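Local structure of LPS-assembly lipoprotein LptE (Acinetobacter baumannii, 5TSE) at residues Tyr13-Leu18 / Gln41-Asn46; Ala48-Val53 / Glu81-Asn86; Leu67-Leu72 / Ala97-Tyr102; Thr75-Ile80 / Pro91-Ala96. The protein probably works with LptD in assembling lipopolysaccharide at the outer-membrane surface, binding lipopolysaccharide and helping LptD to assemble properly. One frame throughout, in Å; residues are numbered along the deposited sequence.

Contact 1: residues Tyr13-Leu18 / Gln41-Asn46; sequences YKKLSL and QLSNDN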
loop_
_atom_site.group_PDB
_atom_site.type_symbol
_atom_site.label_atom_id
_atom_site.label_comp_id
_atom_site.label_asym_id
_atom_site.label_seq_id
_atom_site.Cartn_x
_atom_site.Cartn_y
_atom_site.Cartn_z
ATOM N N TYR A 13 -6.695 10.495 -12.332
ATOM C CA TYR A 13 -6.776 11.208 -11.042
ATOM C C TYR A 13 -5.563 12.131 -10.893
ATOM O O TYR A 13 -4.543 11.751 -10.295
ATOM C CB TYR A 13 -6.823 10.224 -9.875
ATOM C CG TYR A 13 -7.802 9.093 -10.058
ATOM C CD1 TYR A 13 -9.179 9.300 -9.950
ATOM C CD2 TYR A 13 -7.349 7.801 -10.317
ATOM C CE1 TYR A 13 -10.075 8.249 -10.119
ATOM C CE2 TYR A 13 -8.230 6.747 -10.484
ATOM C CZ TYR A 13 -9.589 6.967 -10.384
ATOM O OH TYR A 13 -10.451 5.909 -10.551
ATOM N N LYS A 14 -5.690 13.350 -11.418
ATOM C CA LYS A 14 -4.587 14.312 -11.403
ATOM C C LYS A 14 -4.218 14.804 -10.020
ATOM O O LYS A 14 -3.048 14.851 -9.670
ATOM C CB LYS A 14 -4.897 15.555 -12.262
ATOM C CG LYS A 14 -5.103 15.342 -13.758
ATOM C CD LYS A 14 -6.476 14.790 -14.106
ATOM C CE LYS A 14 -6.739 14.879 -15.602
ATOM N NZ LYS A 14 -8.125 14.448 -15.937
ATOM N N LYS A 15 -5.221 15.202 -9.249
ATOM C CA LYS A 15 -4.990 15.751 -7.913
ATOM C C LYS A 15 -5.520 14.848 -6.811
ATOM O O LYS A 15 -6.665 14.400 -6.862
ATOM C CB LYS A 15 -5.635 17.127 -7.799
ATOM C CG LYS A 15 -5.102 18.161 -8.767
ATOM C CD LYS A 15 -5.806 19.489 -8.540
ATOM C CE LYS A 15 -5.335 20.558 -9.509
ATOM N NZ LYS A 15 -6.021 21.858 -9.263
ATOM N N LEU A 16 -4.680 14.609 -5.806
ATOM C CA LEU A 16 -5.033 13.757 -4.676
ATOM C C LEU A 16 -4.610 14.255 -3.312
ATOM O O LEU A 16 -3.707 15.085 -3.160
ATOM C CB LEU A 16 -4.444 12.347 -4.838
ATOM C CG LEU A 16 -5.104 11.375 -5.807
ATOM C CD1 LEU A 16 -4.422 10.018 -5.713
ATOM C CD2 LEU A 16 -6.577 11.230 -5.472
ATOM N N SER A 17 -5.310 13.704 -2.329
ATOM C CA SER A 17 -5.074 13.925 -0.926
ATOM C C SER A 17 -5.086 12.505 -0.359
ATOM O O SER A 17 -5.729 11.616 -0.941
ATOM C CB SER A 17 -6.190 14.752 -0.336
ATOM O OG SER A 17 -5.843 15.176 0.954
ATOM N N LEU A 18 -4.380 12.282 0.745
ATOM C CA LEU A 18 -4.302 10.943 1.335
ATOM C C LEU A 18 -4.969 10.874 2.696
ATOM O O LEU A 18 -4.684 11.692 3.579
ATOM C CB LEU A 18 -2.841 10.522 1.532
ATOM C CG LEU A 18 -1.869 10.639 0.360
ATOM C CD1 LEU A 18 -0.477 10.247 0.818
ATOM C CD2 LEU A 18 -2.311 9.787 -0.806
ATOM N N GLN A 41 -0.386 15.171 -8.314
ATOM C CA GLN A 41 -0.065 16.344 -7.513
ATOM C C GLN A 41 -0.785 16.269 -6.171
ATOM O O GLN A 41 -2.009 16.156 -6.136
ATOM C CB GLN A 41 -0.495 17.605 -8.256
ATOM C CG GLN A 41 -0.039 18.897 -7.587
ATOM C CD GLN A 41 -0.577 20.134 -8.279
ATOM O OE1 GLN A 41 -1.250 20.038 -9.310
ATOM N NE2 GLN A 41 -0.288 21.309 -7.711
ATOM N N LEU A 42 -0.026 16.331 -5.074
ATOM C CA LEU A 42 -0.608 16.304 -3.731
ATOM C C LEU A 42 -1.314 17.633 -3.525
ATOM O O LEU A 42 -0.666 18.686 -3.442
ATOM C CB LEU A 42 0.458 16.102 -2.660
ATOM C CG LEU A 42 1.220 14.782 -2.706
ATOM C CD1 LEU A 42 2.309 14.785 -1.639
ATOM C CD2 LEU A 42 0.269 13.601 -2.526
ATOM N N SER A 43 -2.640 17.582 -3.446
ATOM C CA SER A 43 -3.432 18.787 -3.322
ATOM C C SER A 43 -4.582 18.648 -2.335
ATOM O O SER A 43 -5.028 17.533 -2.012
ATOM C CB SER A 43 -3.988 19.132 -4.706
ATOM O OG SER A 43 -4.627 20.392 -4.723
ATOM N N ASN A 44 -5.030 19.809 -1.856
ATOM C CA ASN A 44 -6.163 19.937 -0.946
ATOM C C ASN A 44 -7.253 20.786 -1.620
ATOM O O ASN A 44 -8.244 21.139 -0.983
ATOM C CB ASN A 44 -5.732 20.600 0.364
ATOM C CG ASN A 44 -4.527 19.924 0.990
ATOM O OD1 ASN A 44 -3.447 19.896 0.394
ATOM N ND2 ASN A 44 -4.689 19.408 2.212
ATOM N N ASP A 45 -7.058 21.102 -2.909
ATOM C CA ASP A 45 -8.011 21.912 -3.683
ATOM C C ASP A 45 -9.354 21.204 -3.792
ATOM O O ASP A 45 -9.414 19.973 -3.836
ATOM C CB ASP A 45 -7.466 22.212 -5.088
ATOM C CG ASP A 45 -6.175 23.034 -5.062
ATOM O OD1 ASP A 45 -5.850 23.633 -4.006
ATOM O OD2 ASP A 45 -5.491 23.082 -6.115
ATOM N N ASN A 46 -10.423 21.991 -3.886
ATOM C CA ASN A 46 -11.781 21.446 -3.918
ATOM C C ASN A 46 -12.089 20.489 -5.101
ATOM O O ASN A 46 -13.102 19.790 -5.076
ATOM C CB ASN A 46 -12.801 22.596 -3.857
ATOM C CG ASN A 46 -14.160 22.157 -3.325
ATOM O OD1 ASN A 46 -14.285 21.118 -2.663
ATOM N ND2 ASN A 46 -15.178 22.975 -3.569
#
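Lys15 pairs with Gln41 and Leu16 with Leu42 in parallel register, closing the beta-alpha-beta unit of strand 15-19, helix 25-37 and strand 41-42. The tight part is the backbone: Gln41 N gives to Lys14 O at 3.0 Å, Leu16 N to Gln41 O at 3.1 Å, and Ser43 N to Leu16 O at 2.7 Å, all nearly straight (166° to 169° at the hydrogen). Leu16 itself is buried and packs on Tyr49 of strand 49-64, and Lys15 CB rests on CB of the buried Ser43. The solvent side, at the exposed Gln41 and Asp45, is looser. There the extended side chains of Lys15 and Gln41 run side by side in the same direction, with Lys15 CE 4.1 Å from Gln41 OE1. Lys15 is straight beyond CG (chi2 to chi4 all near 180°), which carries the ammonium past Ser43 to Asp45, in a salt bridge whose hydrogen bond is weak, Lys15 NZ to Asp45 OD2 3.4 Å. Asp45 is also tied back by an ST turn, its N donating to Ser43 OG at 3.1 Å.

Contact 2: residues Ala48-Val53 / Glu81-Asn86; sequences AYVLRV and EDRQGN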
loop_
_atom_site.group_PDB
_atom_site.type_symbol
_atom_site.label_atom_id
_atom_site.label_comp_id
_atom_site.label_asym_id
_atom_site.label_seq_id
_atom_site.Cartn_x
_atom_site.Cartn_y
_atom_site.Cartn_z
ATOM N N ALA A 48 -9.684 18.189 -6.159
ATOM C CA ALA A 48 -8.806 17.023 -5.952
ATOM C C ALA A 48 -9.572 15.862 -5.359
ATOM O O ALA A 48 -10.533 16.066 -4.645
ATOM C CB ALA A 48 -7.653 17.389 -5.034
ATOM N N TYR A 49 -9.148 14.642 -5.665
ATOM C CA TYR A 49 -9.794 13.462 -5.111
ATOM C C TYR A 49 -9.104 13.048 -3.801
ATOM O O TYR A 49 -8.179 13.717 -3.329
ATOM C CB TYR A 49 -9.862 12.330 -6.155
ATOM C CG TYR A 49 -10.818 12.654 -7.289
ATOM C CD1 TYR A 49 -12.191 12.436 -7.147
ATOM C CD2 TYR A 49 -10.361 13.199 -8.493
ATOM C CE1 TYR A 49 -13.078 12.742 -8.167
ATOM C CE2 TYR A 49 -11.243 13.502 -9.523
ATOM C CZ TYR A 49 -12.601 13.271 -9.354
ATOM O OH TYR A 49 -13.488 13.572 -10.360
ATOM N N VAL A 50 -9.594 11.972 -3.199
ATOM C CA VAL A 50 -9.058 11.491 -1.959
ATOM C C VAL A 50 -8.807 10.004 -2.047
ATOM O O VAL A 50 -9.707 9.227 -2.341
ATOM C CB VAL A 50 -10.031 11.754 -0.787
ATOM C CG1 VAL A 50 -9.489 11.157 0.510
ATOM C CG2 VAL A 50 -10.305 13.256 -0.631
ATOM N N LEU A 51 -7.564 9.627 -1.779
ATOM C CA LEU A 51 -7.143 8.250 -1.757
ATOM C C LEU A 51 -7.316 7.779 -0.330
ATOM O O LEU A 51 -6.462 8.052 0.517
ATOM C CB LEU A 51 -5.681 8.157 -2.192
ATOM C CG LEU A 51 -4.974 6.811 -2.052
ATOM C CD1 LEU A 51 -5.827 5.671 -2.566
ATOM C CD2 LEU A 51 -3.633 6.872 -2.771
ATOM N N ARG A 52 -8.442 7.109 -0.059
ATOM C CA ARG A 52 -8.742 6.604 1.272
ATOM C C ARG A 52 -8.285 5.168 1.429
ATOM O O ARG A 52 -8.695 4.294 0.659
ATOM C CB ARG A 52 -10.246 6.699 1.597
ATOM C CG ARG A 52 -10.573 6.308 3.040
ATOM C CD ARG A 52 -11.889 6.890 3.554
ATOM N NE ARG A 52 -13.116 6.119 3.315
ATOM C CZ ARG A 52 -13.819 5.462 4.251
ATOM N NH1 ARG A 52 -14.926 4.809 3.901
ATOM N NH2 ARG A 52 -13.457 5.455 5.537
ATOM N N VAL A 53 -7.405 4.947 2.408
ATOM C CA VAL A 53 -6.942 3.624 2.766
ATOM C C VAL A 53 -7.856 3.267 3.895
ATOM O O VAL A 53 -7.745 3.842 4.962
ATOM C CB VAL A 53 -5.468 3.594 3.238
ATOM C CG1 VAL A 53 -5.146 2.275 3.932
ATOM C CG2 VAL A 53 -4.547 3.820 2.061
ATOM N N GLU A 81 -12.176 8.494 -3.466
ATOM C CA GLU A 81 -13.383 9.230 -3.134
ATOM C C GLU A 81 -13.131 10.666 -3.517
ATOM O O GLU A 81 -11.978 11.082 -3.630
ATOM C CB GLU A 81 -13.664 9.202 -1.631
ATOM C CG GLU A 81 -13.965 7.838 -1.036
ATOM C CD GLU A 81 -14.261 7.908 0.448
ATOM O OE1 GLU A 81 -14.175 9.011 1.038
ATOM O OE2 GLU A 81 -14.576 6.858 1.038
ATOM N N ASP A 82 -14.205 11.418 -3.726
ATOM C CA ASP A 82 -14.079 12.851 -4.005
ATOM C C ASP A 82 -14.131 13.555 -2.648
ATOM O O ASP A 82 -14.352 12.915 -1.621
ATOM C CB ASP A 82 -15.180 13.357 -4.956
ATOM C CG ASP A 82 -16.578 13.200 -4.393
ATOM O OD1 ASP A 82 -16.728 13.070 -3.164
ATOM O OD2 ASP A 82 -17.540 13.227 -5.187
ATOM N N ARG A 83 -13.973 14.869 -2.643
ATOM C CA ARG A 83 -13.986 15.624 -1.386
ATOM C C ARG A 83 -15.368 15.807 -0.729
ATOM O O ARG A 83 -15.464 16.402 0.342
ATOM C CB ARG A 83 -13.263 16.952 -1.577
ATOM C CG ARG A 83 -11.786 16.735 -1.881
ATOM C CD ARG A 83 -11.072 18.038 -2.174
ATOM N NE ARG A 83 -11.211 18.966 -1.062
ATOM C CZ ARG A 83 -10.447 18.979 0.027
ATOM N NH1 ARG A 83 -9.452 18.103 0.190
ATOM N NH2 ARG A 83 -10.690 19.876 0.975
ATOM N N GLN A 84 -16.417 15.283 -1.358
ATOM C CA GLN A 84 -17.771 15.336 -0.800
ATOM C C GLN A 84 -18.173 14.007 -0.129
ATOM O O GLN A 84 -19.272 13.900 0.403
ATOM C CB GLN A 84 -18.799 15.746 -1.863
ATOM C CG GLN A 84 -18.708 17.211 -2.283
ATOM C CD GLN A 84 -17.468 17.559 -3.097
ATOM O OE1 GLN A 84 -16.970 16.749 -3.893
ATOM N NE2 GLN A 84 -16.987 18.794 -2.934
ATOM N N GLY A 85 -17.278 13.015 -0.154
ATOM C CA GLY A 85 -17.525 11.701 0.466
ATOM C C GLY A 85 -18.018 10.605 -0.473
ATOM O O GLY A 85 -18.132 9.438 -0.069
ATOM N N ASN A 86 -18.294 10.975 -1.724
ATOM C CA ASN A 86 -18.803 10.035 -2.717
ATOM C C ASN A 86 -17.730 9.065 -3.160
ATOM O O ASN A 86 -16.653 9.470 -3.608
ATOM C CB ASN A 86 -19.317 10.772 -3.963
ATOM C CG ASN A 86 -20.372 11.817 -3.642
ATOM O OD1 ASN A 86 -20.399 12.884 -4.247
ATOM N ND2 ASN A 86 -21.225 11.521 -2.672
#
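Glu81 meets Val50 through two backbone bonds and Arg52 through its carboxylate. Val50 N gives to Glu81 O at 2.6 Å, and Glu81 N returns a bond to Val50 O, which defines an antiparallel hydrogen-bonded pair. Glu81 O also lies at the edge of the Tyr49 ring, in its plane. The Glu81 chain runs extended beyond CG, and its OE2 takes the NE of Arg52 at 2.8 Å in a salt bridge. Arg52 NE comes from above the carboxylate plane, 45° out of it, and the guanidinium is turned 50° against the carboxylate. Gln79 NE2 is a second donor to OE2.

A type I beta turn runs from Asp82 to Gly85, in the loop that leads from strand 68-81 toward strand 92-101. Asp82 CB lies 3.8 Å from Tyr49 CD1. Its carboxylate turns to its own loop: with CG folded in over the main chain (chi1 62°), OD1 accepts from Gln84 N at 2.9 Å, an Asx turn, and from Asn86 N at 3.0 Å, the two donors arriving from opposite faces of the carboxylate plane. Arg83 reaches back to Ala48 and Val50. Arg83 CG sits 3.1 Å from Ala48 O; the Arg83 side chain crosses that of Val50 at about a right angle, with Arg83 CG 4.0 Å from Val50 CG2. Further on, Asn86 O accepts from Asp82 N at 3.1 Å.

Contact 3: residues Leu67-Leu72 / Ala97-Tyr102; sequences LTEVLL and ARSYQY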
loop_
_atom_site.group_PDB
_atom_site.type_symbol
_atom_site.label_atom_id
_atom_site.label_comp_id
_atom_site.label_asym_id
_atom_site.label_seq_id
_atom_site.Cartn_x
_atom_site.Cartn_y
_atom_site.Cartn_z
ATOM N N LEU A 67 9.810 -26.878 6.201
ATOM C CA LEU A 67 10.647 -26.151 7.145
ATOM C C LEU A 67 9.793 -25.053 7.785
ATOM O O LEU A 67 8.649 -24.838 7.373
ATOM C CB LEU A 67 11.870 -25.568 6.422
ATOM C CG LEU A 67 11.693 -24.641 5.198
ATOM C CD1 LEU A 67 11.126 -23.274 5.562
ATOM C CD2 LEU A 67 13.042 -24.476 4.496
ATOM N N THR A 68 10.347 -24.371 8.787
ATOM C CA THR A 68 9.650 -23.289 9.482
ATOM C C THR A 68 9.949 -21.969 8.775
ATOM O O THR A 68 11.097 -21.615 8.596
ATOM C CB THR A 68 10.069 -23.213 10.959
ATOM O OG1 THR A 68 9.784 -24.464 11.586
ATOM C CG2 THR A 68 9.300 -22.112 11.688
ATOM N N GLU A 69 8.900 -21.232 8.423
ATOM C CA GLU A 69 9.029 -19.991 7.672
ATOM C C GLU A 69 8.304 -18.774 8.270
ATOM O O GLU A 69 7.127 -18.854 8.632
ATOM C CB GLU A 69 8.504 -20.275 6.263
ATOM C CG GLU A 69 8.414 -19.087 5.326
ATOM C CD GLU A 69 8.123 -19.512 3.895
ATOM O OE1 GLU A 69 8.844 -20.401 3.386
ATOM O OE2 GLU A 69 7.216 -18.931 3.264
ATOM N N VAL A 70 9.017 -17.653 8.354
ATOM C CA VAL A 70 8.452 -16.398 8.848
ATOM C C VAL A 70 8.063 -15.545 7.649
ATOM O O VAL A 70 8.932 -15.145 6.887
ATOM C CB VAL A 70 9.455 -15.602 9.704
ATOM C CG1 VAL A 70 8.861 -14.257 10.116
ATOM C CG2 VAL A 70 9.850 -16.399 10.936
ATOM N N LEU A 71 6.767 -15.250 7.501
ATOM C CA LEU A 71 6.266 -14.459 6.384
ATOM C C LEU A 71 5.706 -13.109 6.850
ATOM O O LEU A 71 4.790 -13.046 7.676
ATOM C CB LEU A 71 5.245 -15.266 5.582
ATOM C CG LEU A 71 4.612 -14.607 4.340
ATOM C CD1 LEU A 71 4.104 -15.627 3.346
ATOM C CD2 LEU A 71 3.514 -13.609 4.695
ATOM N N LEU A 72 6.273 -12.038 6.297
ATOM C CA LEU A 72 5.908 -10.673 6.640
ATOM C C LEU A 72 4.987 -10.138 5.554
ATOM O O LEU A 72 5.403 -9.961 4.414
ATOM C CB LEU A 72 7.174 -9.835 6.765
ATOM C CG LEU A 72 8.200 -10.418 7.768
ATOM C CD1 LEU A 72 9.543 -9.731 7.649
ATOM C CD2 LEU A 72 7.703 -10.345 9.202
ATOM N N ALA A 97 4.398 -9.301 0.213
ATOM C CA ALA A 97 4.960 -10.199 1.189
ATOM C C ALA A 97 6.346 -10.699 0.848
ATOM O O ALA A 97 6.685 -10.863 -0.313
ATOM C CB ALA A 97 4.032 -11.395 1.333
ATOM N N ARG A 98 7.129 -10.954 1.888
ATOM C CA ARG A 98 8.447 -11.547 1.759
ATOM C C ARG A 98 8.588 -12.505 2.928
ATOM O O ARG A 98 8.026 -12.258 4.003
ATOM C CB ARG A 98 9.555 -10.496 1.836
ATOM C CG ARG A 98 9.595 -9.490 0.708
ATOM C CD ARG A 98 9.841 -10.141 -0.641
ATOM N NE ARG A 98 10.068 -9.124 -1.670
ATOM C CZ ARG A 98 9.121 -8.438 -2.306
ATOM N NH1 ARG A 98 7.828 -8.605 -2.026
ATOM N NH2 ARG A 98 9.472 -7.541 -3.225
ATOM N N SER A 99 9.303 -13.606 2.726
ATOM C CA SER A 99 9.541 -14.570 3.804
ATOM C C SER A 99 10.932 -15.149 3.750
ATOM O O SER A 99 11.530 -15.233 2.690
ATOM C CB SER A 99 8.532 -15.718 3.751
ATOM O OG SER A 99 8.609 -16.415 2.529
ATOM N N TYR A 100 11.429 -15.572 4.909
ATOM C CA TYR A 100 12.740 -16.198 5.020
ATOM C C TYR A 100 12.605 -17.501 5.831
ATOM O O TYR A 100 11.596 -17.725 6.519
ATOM C CB TYR A 100 13.745 -15.240 5.678
ATOM C CG TYR A 100 13.458 -14.893 7.127
ATOM C CD1 TYR A 100 12.546 -13.915 7.461
ATOM C CD2 TYR A 100 14.127 -15.535 8.162
ATOM C CE1 TYR A 100 12.296 -13.590 8.780
ATOM C CE2 TYR A 100 13.874 -15.219 9.492
ATOM C CZ TYR A 100 12.961 -14.239 9.790
ATOM O OH TYR A 100 12.699 -13.924 11.109
ATOM N N GLN A 101 13.619 -18.353 5.745
ATOM C CA GLN A 101 13.618 -19.611 6.482
ATOM C C GLN A 101 14.035 -19.363 7.927
ATOM O O GLN A 101 15.135 -18.874 8.176
ATOM C CB GLN A 101 14.584 -20.614 5.846
ATOM C CG GLN A 101 14.641 -21.964 6.575
ATOM C CD GLN A 101 15.756 -22.884 6.093
ATOM O OE1 GLN A 101 16.428 -22.614 5.090
ATOM N NE2 GLN A 101 15.958 -23.983 6.817
ATOM N N TYR A 102 13.159 -19.683 8.877
ATOM C CA TYR A 102 13.513 -19.554 10.288
ATOM C C TYR A 102 14.565 -20.629 10.563
ATOM O O TYR A 102 14.394 -21.790 10.177
ATOM C CB TYR A 102 12.303 -19.739 11.201
ATOM C CG TYR A 102 12.654 -19.844 12.674
ATOM C CD1 TYR A 102 12.839 -18.702 13.459
ATOM C CD2 TYR A 102 12.801 -21.093 13.282
ATOM C CE1 TYR A 102 13.160 -18.804 14.812
ATOM C CE2 TYR A 102 13.125 -21.209 14.626
ATOM C CZ TYR A 102 13.303 -20.068 15.392
ATOM O OH TYR A 102 13.622 -20.200 16.731
#
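Val70 and Tyr100 stand side by side and point the same way on one face of an antiparallel beta hairpin, whose segments 68-72 and 97-101 run at 161° to each other. Tyr100 CG is tucked above its own backbone (chi1 66°). The ring lies beside Val70, whose CB is 3.6 Å from Tyr100 CE1 and approaches the ring obliquely, while the Val70 methyl CG2 lies 3.8 Å from Tyr100 OH. Thr68 and Tyr102 repeat the side-by-side arrangement, with Thr68 CG2 3.9 Å from Tyr102 CB.

The opposite face is more polar. The Glu69 chain, extended beyond CG, brings OE2 to 3.0 Å from Ser99 OG, a weak hydrogen bond given by the serine. Beside it Leu71 CB packs on Ser99 CB at 3.8 Å. At the end of the pair, Leu67 crosses Gln101 at about a right angle, placing Leu67 CD2 3.5 Å from Gln101 CD.

Paired backbone bonds hold the register at Val70-Tyr100 and Leu72-Arg98; Leu72 N to Arg98 O, at 2.9 Å, is the shorter of its pair. Tyr102 N adds a bond to Thr68 O.

The face bearing Val70 and Tyr100 is turned to helix 110-134: Tyr100 OH is hydrogen-bonded to Glu114, and Arg98 forms a salt bridge with Asp124. Along its other edge, strand 68-81 is bonded to strand 49-64 through Leu63 and Gln61.

Contact 4: residues Thr75-Ile80 / Pro91-Ala96; sequences TVTFQI and PRTLTA. With FMT (formic acid), chain D.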
loop_
_atom_site.group_PDB
_atom_site.type_symbol
_atom_site.label_atom_id
_atom_site.label_comp_id
_atom_site.label_asym_id
_atom_site.label_seq_id
_atom_site.Cartn_x
_atom_site.Cartn_y
_atom_site.Cartn_z
ATOM N N THR A 75 -1.250 -5.855 3.957
ATOM C CA THR A 75 -2.447 -5.877 3.137
ATOM C C THR A 75 -3.150 -4.533 3.241
ATOM O O THR A 75 -3.286 -3.994 4.334
ATOM C CB THR A 75 -3.363 -7.001 3.629
ATOM O OG1 THR A 75 -2.638 -8.243 3.547
ATOM C CG2 THR A 75 -4.647 -7.068 2.820
ATOM N N VAL A 76 -3.579 -3.983 2.112
ATOM C CA VAL A 76 -4.274 -2.679 2.115
ATOM C C VAL A 76 -5.507 -2.656 1.211
ATOM O O VAL A 76 -5.458 -3.107 0.068
ATOM C CB VAL A 76 -3.328 -1.512 1.704
ATOM C CG1 VAL A 76 -4.106 -0.223 1.470
ATOM C CG2 VAL A 76 -2.273 -1.274 2.759
ATOM N N THR A 77 -6.607 -2.132 1.748
ATOM C CA THR A 77 -7.850 -1.952 1.002
ATOM C C THR A 77 -8.009 -0.445 0.854
ATOM O O THR A 77 -7.878 0.304 1.822
ATOM C CB THR A 77 -9.061 -2.583 1.711
ATOM O OG1 THR A 77 -8.855 -4.004 1.838
ATOM C CG2 THR A 77 -10.355 -2.336 0.923
ATOM N N PHE A 78 -8.257 0.012 -0.360
ATOM C CA PHE A 78 -8.411 1.433 -0.602
ATOM C C PHE A 78 -9.370 1.707 -1.750
ATOM O O PHE A 78 -9.588 0.859 -2.616
ATOM C CB PHE A 78 -7.054 2.046 -0.927
ATOM C CG PHE A 78 -6.525 1.659 -2.275
ATOM C CD1 PHE A 78 -5.826 0.467 -2.453
ATOM C CD2 PHE A 78 -6.720 2.492 -3.377
ATOM C CE1 PHE A 78 -5.339 0.111 -3.699
ATOM C CE2 PHE A 78 -6.231 2.140 -4.630
ATOM C CZ PHE A 78 -5.542 0.948 -4.792
ATOM N N GLN A 79 -9.915 2.915 -1.762
ATOM C CA GLN A 79 -10.824 3.334 -2.810
ATOM C C GLN A 79 -10.691 4.829 -2.977
ATOM O O GLN A 79 -10.418 5.534 -2.012
ATOM C CB GLN A 79 -12.265 2.970 -2.446
ATOM C CG GLN A 79 -12.850 3.744 -1.275
ATOM C CD GLN A 79 -14.201 3.216 -0.807
ATOM O OE1 GLN A 79 -14.692 2.193 -1.287
ATOM N NE2 GLN A 79 -14.804 3.918 0.149
ATOM N N ILE A 80 -10.863 5.312 -4.199
ATOM C CA ILE A 80 -10.817 6.744 -4.438
ATOM C C ILE A 80 -12.192 7.337 -4.111
ATOM O O ILE A 80 -13.231 6.756 -4.433
ATOM C CB ILE A 80 -10.495 7.099 -5.898
ATOM C CG1 ILE A 80 -9.195 6.443 -6.363
ATOM C CG2 ILE A 80 -10.398 8.614 -6.060
ATOM C CD1 ILE A 80 -7.957 6.924 -5.652
ATOM N N PRO A 91 -13.826 -0.578 -3.555
ATOM C CA PRO A 91 -12.597 -0.860 -2.817
ATOM C C PRO A 91 -11.712 -1.861 -3.557
ATOM O O PRO A 91 -12.207 -2.684 -4.300
ATOM C CB PRO A 91 -13.085 -1.452 -1.486
ATOM C CG PRO A 91 -14.535 -1.139 -1.386
ATOM C CD PRO A 91 -15.043 -0.864 -2.770
ATOM N N ARG A 92 -10.409 -1.747 -3.357
ATOM C CA ARG A 92 -9.422 -2.621 -3.967
ATOM C C ARG A 92 -8.470 -3.068 -2.857
ATOM O O ARG A 92 -7.929 -2.224 -2.152
ATOM C CB ARG A 92 -8.674 -1.851 -5.050
ATOM C CG ARG A 92 -7.424 -2.527 -5.585
ATOM C CD ARG A 92 -7.691 -3.884 -6.225
ATOM N NE ARG A 92 -8.516 -3.791 -7.425
ATOM C CZ ARG A 92 -8.851 -4.823 -8.191
ATOM N NH1 ARG A 92 -8.430 -6.050 -7.895
ATOM N NH2 ARG A 92 -9.606 -4.628 -9.263
ATOM N N THR A 93 -8.286 -4.384 -2.712
ATOM C CA THR A 93 -7.426 -4.976 -1.688
ATOM C C THR A 93 -6.133 -5.529 -2.298
ATOM O O THR A 93 -6.187 -6.422 -3.137
ATOM C CB THR A 93 -8.179 -6.112 -0.956
ATOM O OG1 THR A 93 -9.327 -5.564 -0.295
ATOM C CG2 THR A 93 -7.299 -6.807 0.083
ATOM N N LEU A 94 -4.978 -5.003 -1.875
ATOM C CA LEU A 94 -3.676 -5.457 -2.387
ATOM C C LEU A 94 -2.815 -5.977 -1.253
ATOM O O LEU A 94 -3.056 -5.673 -0.100
ATOM C CB LEU A 94 -2.930 -4.328 -3.084
ATOM C CG LEU A 94 -3.698 -3.569 -4.156
ATOM C CD1 LEU A 94 -2.764 -2.579 -4.841
ATOM C CD2 LEU A 94 -4.311 -4.525 -5.166
ATOM N N THR A 95 -1.786 -6.741 -1.594
ATOM C CA THR A 95 -0.934 -7.312 -0.588
ATOM C C THR A 95 0.477 -7.519 -1.101
ATOM O O THR A 95 0.689 -7.762 -2.285
ATOM C CB THR A 95 -1.509 -8.661 -0.099
ATOM O OG1 THR A 95 -0.803 -9.102 1.060
ATOM C CG2 THR A 95 -1.428 -9.744 -1.183
ATOM N N ALA A 96 1.442 -7.393 -0.206
ATOM C CA ALA A 96 2.844 -7.620 -0.554
ATOM C C ALA A 96 3.397 -8.491 0.540
ATOM O O ALA A 96 2.930 -8.425 1.673
ATOM C CB ALA A 96 3.607 -6.312 -0.638
HETATM C C FMT D . -7.475 -5.551 5.061
HETATM O O1 FMT D . -7.991 -5.122 4.044
HETATM O O2 FMT D . -6.292 -5.070 5.425
#
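Thr77 and Thr93 meet hydroxyl to hydroxyl, Thr93 OG1 donating to Thr77 OG1 at 2.7 Å. In both residues OG1 stands on the backbone-N side, trans to the carbonyl carbon (chi1 -61° and -62°), the conformation that brings the two oxygens together. Thr77 OG1 in turn gives to O1 of a formic acid at 2.6 Å, probably from the crystallisation liquor; Thr57 also binds that molecule. Thr77 CG2 rests on Pro91 CB at 3.7 Å. These threonines line one face of an antiparallel beta hairpin, strands 68-81 and 92-101, with paired backbone bonds at Val76-Leu94 and Phe78-Arg92.

On the other face, Phe78 holds CG inward over its main chain (chi1 71°). Arg92 CB lies over one face of the Phe78 ring, 4.1 Å above the plane and displaced toward the rim, whereas Leu94 CD1 meets the ring edge, 3.9 Å from Phe78 CE1. Helix 110-134 covers Leu94 through Leu125 and Gln132.

Overall arrangement
From the N terminus, contact 1 closes first, returning the chain through helix 25-37 to set strand 41-42 beside strand 15-19. Only then does contact 2 open; the two adjoin, because Lys15 and Ser17 are backbone-bonded to Tyr49 and Leu51. Contact 2 closes a loop holding most of strands 49-64 and 68-81, and its segments alternate along the chain with those of contacts 3 and 4. Contact 4 is nested inside the loop closed by contact 3: both join strands 68-81 and 92-101, with centres 23 Å apart. Contact 1 touches contact 4 where Tyr13 packs on Ile80, but lies about 38 Å, centre to centre, from contact 3, across the chain's centre. All four reach the same mixed sheet.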